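Local coordinates for cell surface protein (Putative S-layer protein) (Clostridioides difficile R20291, PDB 5NJL) that probably serves as a cell-wall-associated surface protein of the S-layer and mediates cell adhesion in vitro, at residues 118-128 and 164-172; 143-153 and 185-193. All coordinates share one frame; numbering follows the deposited sequence. Where two conformers were deposited one is given.

Contact 1. Residues 118-128 and 164-172; sequences ETNGIYKVADV and IDLTANPVD. With SO4 (sulfate ion), chain M.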
loop_
_atom_site.group_PDB
_atom_site.type_symbol
_atom_site.label_atom_id
_atom_site.label_comp_id
_atom_site.label_asym_id
_atom_site.label_seq_id
_atom_site.Cartn_x
_atom_site.Cartn_y
_atom_site.Cartn_z
ATOM N N GLU A 118 5.840 12.075 -35.609
ATOM C CA GLU A 118 6.646 10.872 -35.375
ATOM C C GLU A 118 7.104 10.179 -36.639
ATOM O O GLU A 118 6.339 10.047 -37.605
ATOM C CB GLU A 118 5.895 9.828 -34.530
ATOM C CG GLU A 118 6.089 9.969 -33.046
ATOM C CD GLU A 118 7.429 9.483 -32.538
ATOM O OE1 GLU A 118 8.226 8.850 -33.276
ATOM O OE2 GLU A 118 7.673 9.750 -31.350
ATOM N N THR A 119 8.348 9.707 -36.591
ATOM C CA THR A 119 8.956 8.941 -37.667
ATOM C C THR A 119 9.463 7.590 -37.171
ATOM O O THR A 119 10.218 6.947 -37.878
ATOM C CB THR A 119 10.142 9.723 -38.296
ATOM O OG1 THR A 119 11.167 9.927 -37.315
ATOM C CG2 THR A 119 9.685 11.072 -38.816
ATOM N N ASN A 120 9.061 7.155 -35.967
ATOM C CA ASN A 120 9.540 5.893 -35.394
ATOM C C ASN A 120 8.454 4.832 -35.277
ATOM O O ASN A 120 7.291 5.153 -35.080
ATOM C CB ASN A 120 10.139 6.133 -34.009
ATOM C CG ASN A 120 11.436 6.922 -34.074
ATOM O OD1 ASN A 120 12.431 6.452 -34.621
ATOM N ND2 ASN A 120 11.418 8.118 -33.539
ATOM N N GLY A 121 8.878 3.571 -35.334
ATOM C CA GLY A 121 8.006 2.424 -35.155
ATOM C C GLY A 121 6.812 2.472 -36.092
ATOM O O GLY A 121 6.959 2.759 -37.288
ATOM N N ILE A 122 5.620 2.283 -35.526
ATOM C CA ILE A 122 4.391 2.189 -36.318
ATOM C C ILE A 122 4.092 3.511 -37.032
ATOM O O ILE A 122 3.668 3.504 -38.182
ATOM C CB ILE A 122 3.205 1.700 -35.453
ATOM C CG1 ILE A 122 3.478 0.264 -35.003
ATOM C CG2 ILE A 122 1.888 1.769 -36.235
ATOM C CD1 ILE A 122 2.497 -0.273 -33.974
ATOM N N TYR A 123 4.390 4.638 -36.385
ATOM C CA TYR A 123 4.135 5.942 -36.976
ATOM C C TYR A 123 4.818 6.177 -38.330
ATOM O O TYR A 123 4.290 6.927 -39.153
ATOM C CB TYR A 123 4.569 7.065 -36.049
ATOM C CG TYR A 123 3.841 7.160 -34.732
ATOM C CD1 TYR A 123 2.564 7.715 -34.660
ATOM C CD2 TYR A 123 4.470 6.784 -33.546
ATOM C CE1 TYR A 123 1.914 7.843 -33.445
ATOM C CE2 TYR A 123 3.831 6.910 -32.313
ATOM C CZ TYR A 123 2.564 7.437 -32.266
ATOM O OH TYR A 123 1.925 7.568 -31.055
ATOM N N LYS A 124 5.968 5.541 -38.536
ATOM C CA LYS A 124 6.710 5.644 -39.795
ATOM C C LYS A 124 5.981 5.022 -40.983
ATOM O O LYS A 124 6.076 5.527 -42.089
ATOM C CB LYS A 124 8.078 4.967 -39.653
ATOM C CG LYS A 124 9.040 5.245 -40.799
ATOM C CD LYS A 124 10.405 4.646 -40.500
ATOM C CE LYS A 124 11.376 4.868 -41.659
ATOM N NZ LYS A 124 11.655 6.312 -41.927
ATOM N N VAL A 125 5.284 3.915 -40.749
ATOM C CA VAL A 125 4.713 3.109 -41.817
ATOM C C VAL A 125 3.185 3.111 -41.862
ATOM O O VAL A 125 2.609 2.466 -42.740
ATOM C CB VAL A 125 5.231 1.656 -41.714
ATOM C CG1 VAL A 125 6.746 1.656 -41.913
ATOM C CG2 VAL A 125 4.819 0.985 -40.386
ATOM N N ALA A 126 2.541 3.814 -40.924
ATOM C CA ALA A 126 1.075 3.820 -40.827
ATOM C C ALA A 126 0.511 5.178 -40.467
ATOM O O ALA A 126 1.143 5.925 -39.700
ATOM C CB ALA A 126 0.623 2.770 -39.814
ATOM N N ASP A 127 -0.674 5.490 -41.012
ATOM C CA ASP A 127 -1.488 6.624 -40.582
ATOM C C ASP A 127 -2.161 6.175 -39.284
ATOM O O ASP A 127 -2.610 5.037 -39.195
ATOM C CB ASP A 127 -2.634 6.957 -41.549
ATOM C CG ASP A 127 -2.201 7.145 -42.972
ATOM O OD1 ASP A 127 -1.156 7.818 -43.208
ATOM O OD2 ASP A 127 -2.953 6.630 -43.849
ATOM N N VAL A 128 -2.270 7.068 -38.310
ATOM C CA VAL A 128 -2.740 6.689 -36.963
ATOM C C VAL A 128 -3.863 7.598 -36.572
ATOM O O VAL A 128 -3.757 8.831 -36.715
ATOM C CB VAL A 128 -1.612 6.803 -35.900
ATOM C CG1 VAL A 128 -2.134 6.420 -34.516
ATOM C CG2 VAL A 128 -0.453 5.906 -36.265
ATOM N N ILE A 164 0.480 1.497 -23.782
ATOM C CA ILE A 164 0.992 1.039 -25.059
ATOM C C ILE A 164 1.951 2.091 -25.635
ATOM O O ILE A 164 1.972 3.246 -25.186
ATOM C CB ILE A 164 -0.125 0.539 -26.031
ATOM C CG1 ILE A 164 -1.307 1.478 -26.165
ATOM C CG2 ILE A 164 -0.697 -0.783 -25.568
ATOM C CD1 ILE A 164 -0.924 2.841 -26.620
ATOM N N ASP A 165 2.755 1.689 -26.615
ATOM C CA ASP A 165 3.746 2.572 -27.227
ATOM C C ASP A 165 3.831 2.199 -28.699
ATOM O O ASP A 165 4.293 1.115 -29.031
ATOM C CB ASP A 165 5.083 2.346 -26.512
ATOM C CG ASP A 165 6.225 3.218 -27.032
ATOM O OD1 ASP A 165 6.084 4.032 -27.995
ATOM O OD2 ASP A 165 7.319 3.050 -26.441
ATOM N N LEU A 166 3.374 3.102 -29.564
ATOM C CA LEU A 166 3.348 2.847 -31.006
ATOM C C LEU A 166 4.732 2.953 -31.666
ATOM O O LEU A 166 4.881 2.587 -32.835
ATOM C CB LEU A 166 2.352 3.778 -31.695
ATOM C CG LEU A 166 0.909 3.671 -31.209
ATOM C CD1 LEU A 166 0.014 4.658 -31.937
ATOM C CD2 LEU A 166 0.392 2.258 -31.375
ATOM N N THR A 167 5.750 3.442 -30.927
ATOM C CA THR A 167 7.133 3.367 -31.385
ATOM C C THR A 167 7.774 1.999 -31.133
ATOM O O THR A 167 8.787 1.689 -31.747
ATOM C CB THR A 167 8.043 4.464 -30.769
ATOM O OG1 THR A 167 8.259 4.194 -29.384
ATOM C CG2 THR A 167 7.422 5.816 -30.922
ATOM N N ALA A 168 7.199 1.186 -30.245
ATOM C CA ALA A 168 7.682 -0.152 -29.973
ATOM C C ALA A 168 7.149 -1.177 -30.988
ATOM O O ALA A 168 6.106 -0.998 -31.622
ATOM C CB ALA A 168 7.305 -0.581 -28.559
ATOM N N ASN A 169 7.863 -2.282 -31.080
ATOM C CA ASN A 169 7.490 -3.384 -31.948
ATOM C C ASN A 169 6.194 -4.014 -31.469
ATOM O O ASN A 169 6.097 -4.421 -30.308
ATOM C CB ASN A 169 8.586 -4.456 -31.936
ATOM C CG ASN A 169 9.848 -4.031 -32.669
ATOM O OD1 ASN A 169 9.967 -2.924 -33.156
ATOM N ND2 ASN A 169 10.786 -4.971 -32.799
ATOM N N PRO A 170 5.178 -4.088 -32.347
ATOM C CA PRO A 170 3.987 -4.803 -31.962
ATOM C C PRO A 170 4.208 -6.313 -32.064
ATOM O O PRO A 170 5.251 -6.751 -32.524
ATOM C CB PRO A 170 2.954 -4.309 -32.986
ATOM C CG PRO A 170 3.771 -4.072 -34.220
ATOM C CD PRO A 170 5.066 -3.523 -33.703
ATOM N N VAL A 171 3.219 -7.079 -31.648
ATOM C CA VAL A 171 3.244 -8.524 -31.670
ATOM C C VAL A 171 2.289 -9.075 -32.713
ATOM O O VAL A 171 1.135 -8.634 -32.811
ATOM C CB VAL A 171 2.881 -9.075 -30.283
ATOM C CG1 VAL A 171 2.889 -10.588 -30.252
ATOM C CG2 VAL A 171 3.843 -8.506 -29.261
ATOM N N ASP A 172 2.763 -10.066 -33.468
ATOM C CA ASP A 172 1.945 -10.746 -34.465
ATOM C C ASP A 172 1.424 -12.102 -33.946
ATOM O O ASP A 172 1.587 -12.418 -32.757
ATOM C CB ASP A 172 2.693 -10.809 -35.825
ATOM C CG ASP A 172 3.781 -11.889 -35.911
ATOM O OD1 ASP A 172 4.005 -12.641 -34.932
ATOM O OD2 ASP A 172 4.443 -11.956 -37.009
HETATM S S SO4 M . 11.566 2.358 -37.026
HETATM O O1 SO4 M . 11.992 3.146 -35.841
HETATM O O2 SO4 M . 12.704 2.214 -37.962
HETATM O O3 SO4 M . 11.094 1.015 -36.604
HETATM O O4 SO4 M . 10.465 3.051 -37.735
HETATM O O HOH W 1 3.037 6.171 -28.881
#
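G121 and T167 bring the two backbones within 4.0 Å, CA to CA, where the start of the short, weakly bonded helix 122-125 meets the type I turn D165-A168. One backbone bond joins them: I122 N gives its hydrogen to L166 O, 2.8 Å away. Beside it G121, at positive phi, brings its CA to T167 O in a CA-H...O contact. L166 fills the centre. Its CB lies 3.5 Å from Y123 CE2, the two side chains crossing at about a right angle. In the conformer described here, one of two, CG stands anti to the carbonyl carbon (chi1 -59°) and the chain then extends, carrying L166 CD1 to V128 CG1, a tip-to-tip meeting at 3.8 Å. I122 reaches P170 in the same end-on way, CD1 to CG 4.0 Å. T167 turns its methyl CG2 to the edge of the Y123 ring and sets it against the E118 carboxylate, the two side chains crossing at about a right angle, while E118 CG packs over one ring face. The hydroxyl of T167 mainly serves its own turn: OG1 donates to D165 OD1 at 2.6 Å, and T167 N comes to that oxygen from the same face, making an Asx turn. E118 OE1 likewise takes two bonds, from N120 N and N120 ND2. One water joins Y123 OH to L166 N, and a sulfate, probably from the crystallisation liquor, receives G121 N. I111 of helix 101-115 also packs on L166, Y123 and V128. The chemistry is thus divided: apolar groups and one backbone bond hold the segments together, whereas D165 braces the turn that carries L166 and T167, and E118 probably steadies the bend at N120 before the helix.

Contact 2. Residues 143-153 and 185-193; sequences LRDKTDTVTSK and FRVNKIVKL. With SO4 (sulfate ion), chain I.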
loop_
_atom_site.group_PDB
_atom_site.type_symbol
_atom_site.label_atom_id
_atom_site.label_comp_id
_atom_site.label_asym_id
_atom_site.label_seq_id
_atom_site.Cartn_x
_atom_site.Cartn_y
_atom_site.Cartn_z
ATOM N N LEU A 143 -5.187 2.053 -37.311
ATOM C CA LEU A 143 -3.983 2.145 -38.117
ATOM C C LEU A 143 -4.320 1.780 -39.545
ATOM O O LEU A 143 -5.165 0.902 -39.792
ATOM C CB LEU A 143 -2.929 1.164 -37.608
ATOM C CG LEU A 143 -2.588 1.192 -36.122
ATOM C CD1 LEU A 143 -1.640 0.063 -35.757
ATOM C CD2 LEU A 143 -1.985 2.522 -35.738
ATOM N N ARG A 144 -3.643 2.432 -40.482
ATOM C CA ARG A 144 -3.702 2.050 -41.880
ATOM C C ARG A 144 -2.323 2.178 -42.486
ATOM O O ARG A 144 -1.641 3.166 -42.225
ATOM C CB ARG A 144 -4.684 3.008 -42.525
ATOM C CG ARG A 144 -5.024 2.821 -43.957
ATOM C CD ARG A 144 -6.191 3.766 -44.293
ATOM N NE ARG A 144 -5.742 5.161 -44.321
ATOM C CZ ARG A 144 -6.408 6.169 -44.862
ATOM N NH1 ARG A 144 -7.625 6.003 -45.393
ATOM N NH2 ARG A 144 -5.841 7.376 -44.846
ATOM N N ASP A 145 -1.915 1.209 -43.303
ATOM C CA ASP A 145 -0.621 1.271 -43.979
ATOM C C ASP A 145 -0.606 2.535 -44.889
ATOM O O ASP A 145 -1.621 2.883 -45.477
ATOM C CB ASP A 145 -0.357 0.045 -44.867
ATOM C CG ASP A 145 -0.461 -1.294 -44.130
ATOM O OD1 ASP A 145 0.312 -1.506 -43.173
ATOM O OD2 ASP A 145 -1.268 -2.163 -44.578
ATOM N N LYS A 146 0.519 3.241 -44.922
ATOM C CA LYS A 146 0.665 4.431 -45.784
ATOM C C LYS A 146 0.790 4.084 -47.267
ATOM O O LYS A 146 0.293 4.831 -48.099
ATOM C CB LYS A 146 1.891 5.240 -45.368
ATOM C CG LYS A 146 1.748 5.845 -43.982
ATOM C CD LYS A 146 2.994 6.617 -43.582
ATOM C CE LYS A 146 2.674 7.628 -42.473
ATOM N NZ LYS A 146 3.940 8.083 -41.860
ATOM N N THR A 147 1.427 2.962 -47.594
ATOM C CA THR A 147 1.744 2.647 -48.988
ATOM C C THR A 147 1.410 1.207 -49.375
ATOM O O THR A 147 1.098 0.370 -48.527
ATOM C CB THR A 147 3.246 2.887 -49.305
ATOM O OG1 THR A 147 4.057 1.980 -48.552
ATOM C CG2 THR A 147 3.683 4.330 -49.007
ATOM N N ASP A 148 1.440 0.969 -50.678
ATOM C CA ASP A 148 1.324 -0.352 -51.299
ATOM C C ASP A 148 -0.052 -0.958 -51.113
ATOM O O ASP A 148 -1.022 -0.238 -51.317
ATOM C CB ASP A 148 2.515 -1.217 -50.892
ATOM C CG ASP A 148 3.858 -0.561 -51.325
ATOM O OD1 ASP A 148 4.001 -0.180 -52.543
ATOM O OD2 ASP A 148 4.732 -0.389 -50.453
ATOM N N THR A 149 -0.190 -2.222 -50.723
ATOM C CA THR A 149 -1.537 -2.784 -50.585
ATOM C C THR A 149 -2.025 -2.459 -49.175
ATOM O O THR A 149 -1.624 -3.122 -48.199
ATOM C CB THR A 149 -1.542 -4.299 -50.816
ATOM O OG1 THR A 149 -1.068 -4.559 -52.139
ATOM C CG2 THR A 149 -2.948 -4.894 -50.629
ATOM N N VAL A 150 -2.892 -1.454 -49.081
ATOM C CA VAL A 150 -3.217 -0.813 -47.814
ATOM C C VAL A 150 -4.189 -1.681 -47.011
ATOM O O VAL A 150 -5.301 -1.976 -47.468
ATOM C CB VAL A 150 -3.774 0.611 -48.034
ATOM C CG1 VAL A 150 -4.363 1.205 -46.756
ATOM C CG2 VAL A 150 -2.694 1.499 -48.595
ATOM N N THR A 151 -3.743 -2.055 -45.814
ATOM C CA THR A 151 -4.549 -2.748 -44.818
ATOM C C THR A 151 -4.761 -1.865 -43.605
ATOM O O THR A 151 -4.158 -0.799 -43.477
ATOM C CB THR A 151 -3.907 -4.096 -44.360
ATOM O OG1 THR A 151 -2.809 -3.876 -43.459
ATOM C CG2 THR A 151 -3.456 -4.949 -45.569
ATOM N N SER A 152 -5.614 -2.332 -42.702
ATOM C CA SER A 152 -5.956 -1.582 -41.493
ATOM C C SER A 152 -6.012 -2.485 -40.280
ATOM O O SER A 152 -6.091 -3.729 -40.393
ATOM C CB SER A 152 -7.306 -0.881 -41.668
ATOM O OG SER A 152 -8.369 -1.824 -41.826
ATOM N N LYS A 153 -6.027 -1.859 -39.115
ATOM C CA LYS A 153 -6.173 -2.587 -37.852
ATOM C C LYS A 153 -6.756 -1.625 -36.834
ATOM O O LYS A 153 -6.356 -0.458 -36.780
ATOM C CB LYS A 153 -4.807 -3.077 -37.373
ATOM C CG LYS A 153 -4.845 -3.855 -36.077
ATOM C CD LYS A 153 -5.407 -5.251 -36.328
ATOM C CE LYS A 153 -5.749 -5.931 -35.024
ATOM N NZ LYS A 153 -6.114 -7.333 -35.351
ATOM N N PHE A 185 5.947 -5.814 -43.937
ATOM C CA PHE A 185 5.089 -5.585 -42.753
ATOM C C PHE A 185 3.765 -4.922 -43.160
ATOM O O PHE A 185 3.771 -3.984 -43.938
ATOM C CB PHE A 185 5.801 -4.686 -41.758
ATOM C CG PHE A 185 4.957 -4.319 -40.560
ATOM C CD1 PHE A 185 4.842 -5.197 -39.493
ATOM C CD2 PHE A 185 4.265 -3.124 -40.517
ATOM C CE1 PHE A 185 4.063 -4.878 -38.389
ATOM C CE2 PHE A 185 3.479 -2.794 -39.419
ATOM C CZ PHE A 185 3.384 -3.672 -38.349
ATOM N N ARG A 186 2.648 -5.427 -42.652
ATOM C CA ARG A 186 1.332 -4.817 -42.866
ATOM C C ARG A 186 0.662 -4.697 -41.493
ATOM O O ARG A 186 0.801 -5.605 -40.648
ATOM C CB ARG A 186 0.454 -5.666 -43.785
ATOM C CG ARG A 186 0.965 -5.852 -45.218
ATOM C CD ARG A 186 0.781 -4.598 -46.059
ATOM N NE ARG A 186 1.841 -3.613 -45.891
ATOM C CZ ARG A 186 1.868 -2.397 -46.453
ATOM N NH1 ARG A 186 0.898 -1.992 -47.258
ATOM N NH2 ARG A 186 2.894 -1.580 -46.218
ATOM N N VAL A 187 -0.051 -3.599 -41.258
ATOM C CA VAL A 187 -0.640 -3.385 -39.915
ATOM C C VAL A 187 -1.687 -4.434 -39.545
ATOM O O VAL A 187 -1.915 -4.681 -38.348
ATOM C CB VAL A 187 -1.205 -1.968 -39.705
ATOM C CG1 VAL A 187 -0.076 -0.945 -39.767
ATOM C CG2 VAL A 187 -2.320 -1.637 -40.669
ATOM N N ASN A 188 -2.353 -5.042 -40.530
ATOM C CA ASN A 188 -3.345 -6.080 -40.209
ATOM C C ASN A 188 -2.744 -7.359 -39.623
ATOM O O ASN A 188 -3.486 -8.185 -39.180
ATOM C CB ASN A 188 -4.293 -6.418 -41.369
ATOM C CG ASN A 188 -3.616 -7.151 -42.516
ATOM O OD1 ASN A 188 -2.395 -7.159 -42.677
ATOM N ND2 ASN A 188 -4.443 -7.750 -43.347
ATOM N N LYS A 189 -1.435 -7.493 -39.609
ATOM C CA LYS A 189 -0.770 -8.589 -38.887
ATOM C C LYS A 189 -0.538 -8.312 -37.367
ATOM O O LYS A 189 -0.118 -9.211 -36.635
ATOM C CB LYS A 189 0.548 -8.922 -39.568
ATOM C CG LYS A 189 0.393 -9.359 -41.025
ATOM C CD LYS A 189 -0.578 -10.532 -41.189
ATOM C CE LYS A 189 -0.486 -11.162 -42.572
ATOM N NZ LYS A 189 -1.620 -12.095 -42.802
ATOM N N ILE A 190 -0.838 -7.094 -36.911
ATOM C CA ILE A 190 -0.711 -6.734 -35.490
ATOM C C ILE A 190 -1.837 -7.412 -34.745
ATOM O O ILE A 190 -2.998 -7.324 -35.141
ATOM C CB ILE A 190 -0.776 -5.215 -35.256
ATOM C CG1 ILE A 190 0.428 -4.547 -35.893
ATOM C CG2 ILE A 190 -0.864 -4.881 -33.749
ATOM C CD1 ILE A 190 0.326 -3.036 -35.959
ATOM N N VAL A 191 -1.474 -8.122 -33.684
ATOM C CA VAL A 191 -2.413 -8.722 -32.758
ATOM C C VAL A 191 -2.471 -7.878 -31.496
ATOM O O VAL A 191 -3.547 -7.678 -30.942
ATOM C CB VAL A 191 -2.033 -10.183 -32.439
ATOM C CG1 VAL A 191 -2.845 -10.727 -31.257
ATOM C CG2 VAL A 191 -2.258 -11.049 -33.674
ATOM N N LYS A 192 -1.335 -7.390 -31.037
ATOM C CA LYS A 192 -1.333 -6.445 -29.938
ATOM C C LYS A 192 -0.190 -5.487 -30.065
ATOM O O LYS A 192 0.830 -5.786 -30.698
ATOM C CB LYS A 192 -1.341 -7.172 -28.582
ATOM C CG LYS A 192 -0.236 -8.160 -28.348
ATOM C CD LYS A 192 -0.499 -9.013 -27.093
ATOM C CE LYS A 192 0.605 -10.043 -26.945
ATOM N NZ LYS A 192 0.540 -10.889 -25.733
ATOM N N LEU A 193 -0.393 -4.295 -29.531
ATOM C CA LEU A 193 0.606 -3.262 -29.588
ATOM C C LEU A 193 1.690 -3.511 -28.550
ATOM O O LEU A 193 1.451 -4.143 -27.508
ATOM C CB LEU A 193 -0.011 -1.896 -29.392
ATOM C CG LEU A 193 -1.085 -1.484 -30.390
ATOM C CD1 LEU A 193 -1.768 -0.231 -29.892
ATOM C CD2 LEU A 193 -0.433 -1.240 -31.746
HETATM S S SO4 I . -1.856 -14.796 -39.897
HETATM O O1 SO4 I . -0.473 -14.434 -40.294
HETATM O O2 SO4 I . -2.069 -14.567 -38.451
HETATM O O3 SO4 I . -2.084 -16.228 -40.212
HETATM O O4 SO4 I . -2.819 -13.948 -40.640
HETATM O O HOH W 2 3.126 1.501 -45.706
HETATM O O HOH W 3 -5.883 -8.022 -32.119
#
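R186 lays its guanidinium flat against the carboxylate of D145, the planes 16° apart and D145 CG 3.4 Å above the centre of the group. The accompanying salt bridge, D145 OD2 to R186 NH1 at 3.5 Å, is one of charge alone, for no N-H points at the oxygen. The hydrogens of NH1 go to backbone carbonyls in the guanidinium plane: T147 O at 2.7 Å, almost straight, and T149 O at 2.9 Å. Bends at chi2 and chi3 fold the R186 chain back so that NE also donates to F185 O, and these bonds fix the rotation of the flat group. D145 is held by three bonds. Its OD1 accepts V187 N at 2.9 Å, while OD2 takes both T151 OG1 and T151 N from one face. T151 OG1 in turn accepts N188 N at 3.2 Å, so D145 positions the hydroxyl that receives the 3-10 segment 187-189. Next to these bonds V187 wedges between L143, D145 and T151, and L143 CD1 meets I190 CD1 at 3.7 Å, crossing at about a right angle; I122 of helix 122-125 packs on both L143 and I190. The outer side is looser. N188 lies across T151 by carbon contacts, K153, bent at chi2, runs its methylenes past V187 O and I190 O to a weak bond with a water that V191 O also holds, and K189 points away to a sulfate, probably from the crystallisation liquor. R144 forms a salt bridge with D127 on the adjacent strand 126-133. A buried Asp and an Arg whose NH1 bridges two turn carbonyls thus knit a beta hairpin, strands 138-145 and 152-158 of the three-stranded antiparallel sheet, to the long loop that follows it.

How the contacts relate
Both contacts fasten the long loop between strands 152-158 and 199-200 onto one small antiparallel sheet, far from the centre of this elongated chain. Contact 1 binds the loop to the helix 122-125 and the beginning of strand 126-133; contact 2 binds a later part of it to the hairpin of the neighbouring strand 138-145. Their centres lie 10 Å apart, and V171 and V191 probably share a backbone hydrogen bond, with V191 and K192 forming a classic bulge opposite V171. I122 and L143 meet in the apolar layer common to both. Both are partly buried. Contact 1 is mainly apolar; contact 2, with more exposed residues, relies chiefly on side-chain hydrogen bonds, with one charge-only stack.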